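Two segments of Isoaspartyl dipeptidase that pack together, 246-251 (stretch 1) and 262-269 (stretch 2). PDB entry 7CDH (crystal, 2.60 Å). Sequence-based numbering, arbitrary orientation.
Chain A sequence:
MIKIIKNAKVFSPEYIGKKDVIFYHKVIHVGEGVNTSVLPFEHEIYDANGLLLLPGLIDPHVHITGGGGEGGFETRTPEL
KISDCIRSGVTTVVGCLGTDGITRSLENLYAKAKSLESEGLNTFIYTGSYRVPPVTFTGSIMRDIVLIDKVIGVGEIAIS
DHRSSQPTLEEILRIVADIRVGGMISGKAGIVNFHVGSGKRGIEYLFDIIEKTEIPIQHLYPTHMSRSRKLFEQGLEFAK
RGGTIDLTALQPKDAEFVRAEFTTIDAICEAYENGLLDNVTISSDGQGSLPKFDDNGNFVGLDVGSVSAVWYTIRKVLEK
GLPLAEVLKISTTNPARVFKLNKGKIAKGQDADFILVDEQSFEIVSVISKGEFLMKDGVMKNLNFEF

Stretch 1, residues 246-251: DLTALQ
Stretch 2 262-269: FTTIDAIC

Leu247 supplies much of the apolar centre of this contact. Its CA-to-CB bond points toward stretch 2, and its rotamer is m,t (chi1 -49°, chi2 176°). That conformation carries CD1 to the first helical turns. Leu247 CD1 lies 3.9 Å from Ala267 CB and 3.9 Å from Ile268 CG1. Ala267 also points its CA-to-CB bond toward stretch 1. Ile268 (m,t; chi1 -72°, chi2 173°) leaves its backbone sideways, but its end comes nearer to stretch 1. All three residues are buried. These are van der Waals contacts between aliphatic groups kept from water.

A second apolar contact lies further along stretch 1, at Leu250. The CA-to-CB bond of this residue points toward stretch 2. Its chi1 of -139° falls between wells, and its chi2 is 68° (p). Leu250 CD2 meets Ile265 CG1 at 3.8 Å. Ile265 is m,m (chi1 -43°, chi2 -60°); its CB starts sideways, and the end of the side chain comes nearer. Leu250 CD1 lies 4.0 Å from Thr263 CB, so the leucine reaches the residue just before the helix as well.

The backbones that hold these side chains differ in form. Residues 246-248 end a strand that begins earlier in the chain. Asp246 and Leu247 are extended, with phi/psi near -117/137. Thr248 is at -75/120, and Ala249 (-45/146), Leu250 (-64/128) and Gln251 (-81/136) continue as loop or turn. In stretch 2, Phe262 (-102/116) and Thr263 (-123/172) are extended and lead into a helix at Thr264. From Thr264 to Cys269, phi runs from -54° to -69° and psi lies between -38° and -52°, and the helix continues beyond. Its first turns are held by Ala267 N to Thr263 O (3.0 Å), Ile268 N to Thr264 O (2.9 Å) and Cys269 N to Ile265 O (3.1 Å).

Strand and helix run roughly antiparallel, at 152° between their directions. Their axes approach to 9.1 Å. The register is set by Leu247 and Thr264, whose CA atoms are 6.3 Å apart. The contact between the stretches buries 309 Å², both sides summed.

Thr264 joins the apolar and polar parts. Its CA-to-CB bond points toward stretch 1, with chi1 -73° (m). Thr264 OG1 is 3.9 Å from Leu247 CB, and Thr264 CG2 is 4.4 Å from Ala249 CA. Thr264 OG1 donates a hydrogen bond of 2.8 Å to Thr248 O, the one hydrogen bond between the stretches. The acceptor is a backbone carbonyl, so Thr248 can take part while its CA-to-CB bond points away from stretch 2 (chi1 -54°, m).

The polar edge is the helix N-cap. Thr263 has chi1 74° (p), and Thr263 OG1 accepts a weak capping bond from Asp266 N at 3.4 Å. In return, Thr263 N donates to Asp266 OD2 at 3.1 Å, with Asp266 chi1 at -59° (m). This reciprocal pair satisfies backbone NH groups at the helix start.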

# COMPACT_ATOMS: atom_id res chain seq x y z
N ASP A 246 7.10 19.01 -33.55
CA ASP A 246 7.13 17.75 -34.34
C ASP A 246 5.89 17.73 -35.21
O ASP A 246 4.83 18.13 -34.75
CB ASP A 246 7.22 16.50 -33.47
CG ASP A 246 7.38 15.22 -34.28
OD1 ASP A 246 8.32 15.15 -35.08
OD2 ASP A 246 6.56 14.29 -34.12
N LEU A 247 6.07 17.35 -36.46
CA LEU A 247 5.01 17.26 -37.49
C LEU A 247 4.91 15.79 -37.87
O LEU A 247 5.96 15.11 -38.02
CB LEU A 247 5.42 18.09 -38.72
CG LEU A 247 5.91 19.52 -38.45
CD1 LEU A 247 6.38 20.20 -39.74
CD2 LEU A 247 4.84 20.35 -37.77
N THR A 248 3.71 15.28 -38.00
CA THR A 248 3.56 13.86 -38.37
C THR A 248 3.89 13.76 -39.86
O THR A 248 3.22 14.42 -40.68
CB THR A 248 2.18 13.31 -38.00
OG1 THR A 248 1.99 13.58 -36.61
CG2 THR A 248 2.09 11.84 -38.29
N ALA A 249 4.91 12.98 -40.18
CA ALA A 249 5.31 12.67 -41.56
C ALA A 249 4.08 12.31 -42.41
O ALA A 249 3.13 11.69 -41.90
CB ALA A 249 6.30 11.54 -41.56
N LEU A 250 4.13 12.68 -43.68
CA LEU A 250 3.18 12.21 -44.71
C LEU A 250 3.39 10.70 -44.85
O LEU A 250 4.55 10.26 -44.92
CB LEU A 250 3.46 12.96 -46.02
CG LEU A 250 2.22 13.38 -46.79
CD1 LEU A 250 1.48 14.45 -46.02
CD2 LEU A 250 2.63 13.88 -48.18
N GLN A 251 2.31 9.92 -44.77
CA GLN A 251 2.34 8.45 -44.96
C GLN A 251 2.34 8.17 -46.47
O GLN A 251 1.58 8.78 -47.21
CB GLN A 251 1.15 7.80 -44.22
CG GLN A 251 1.09 8.12 -42.72
CD GLN A 251 2.28 7.66 -41.91
OE1 GLN A 251 2.72 6.51 -42.01
NE2 GLN A 251 2.85 8.58 -41.12
N PHE A 262 -3.74 21.48 -46.42
CA PHE A 262 -2.56 21.82 -45.59
C PHE A 262 -1.91 20.52 -45.08
O PHE A 262 -2.53 19.76 -44.36
CB PHE A 262 -2.95 22.74 -44.44
CG PHE A 262 -1.76 23.22 -43.68
CD1 PHE A 262 -0.91 24.17 -44.23
CD2 PHE A 262 -1.46 22.69 -42.43
CE1 PHE A 262 0.23 24.59 -43.54
CE2 PHE A 262 -0.33 23.11 -41.75
CZ PHE A 262 0.52 24.05 -42.31
N THR A 263 -0.68 20.27 -45.50
CA THR A 263 0.06 19.06 -45.14
C THR A 263 1.36 19.43 -44.46
O THR A 263 1.71 20.62 -44.42
CB THR A 263 0.32 18.23 -46.38
OG1 THR A 263 1.35 18.94 -47.06
CG2 THR A 263 -0.94 18.05 -47.20
N THR A 264 2.04 18.41 -43.94
CA THR A 264 3.42 18.48 -43.41
C THR A 264 4.35 19.08 -44.48
O THR A 264 5.24 19.85 -44.10
CB THR A 264 3.82 17.11 -42.84
OG1 THR A 264 3.07 17.00 -41.63
CG2 THR A 264 5.29 17.00 -42.50
N ILE A 265 4.18 18.75 -45.75
CA ILE A 265 5.00 19.35 -46.85
C ILE A 265 4.85 20.89 -46.83
O ILE A 265 5.88 21.60 -46.80
CB ILE A 265 4.66 18.78 -48.25
CG1 ILE A 265 4.46 17.26 -48.30
CG2 ILE A 265 5.74 19.21 -49.22
CD1 ILE A 265 5.66 16.48 -47.86
N ASP A 266 3.62 21.40 -46.82
CA ASP A 266 3.37 22.86 -46.75
C ASP A 266 4.02 23.40 -45.48
O ASP A 266 4.70 24.44 -45.54
CB ASP A 266 1.87 23.16 -46.79
CG ASP A 266 1.21 22.64 -48.05
OD1 ASP A 266 1.78 22.86 -49.17
OD2 ASP A 266 0.14 21.97 -47.91
N ALA A 267 3.82 22.71 -44.37
CA ALA A 267 4.34 23.14 -43.05
C ALA A 267 5.86 23.34 -43.13
O ALA A 267 6.36 24.37 -42.66
CB ALA A 267 3.92 22.11 -42.02
N ILE A 268 6.57 22.37 -43.69
CA ILE A 268 8.07 22.39 -43.73
C ILE A 268 8.53 23.56 -44.63
O ILE A 268 9.59 24.19 -44.32
CB ILE A 268 8.60 21.03 -44.22
CG1 ILE A 268 8.41 19.98 -43.12
CG2 ILE A 268 10.05 21.11 -44.69
CD1 ILE A 268 8.74 18.58 -43.55
N CYS A 269 7.81 23.81 -45.72
CA CYS A 269 8.15 24.86 -46.71
C CYS A 269 7.94 26.23 -46.08
O CYS A 269 8.83 27.07 -46.19
CB CYS A 269 7.36 24.69 -48.01
SG CYS A 269 7.93 23.24 -48.94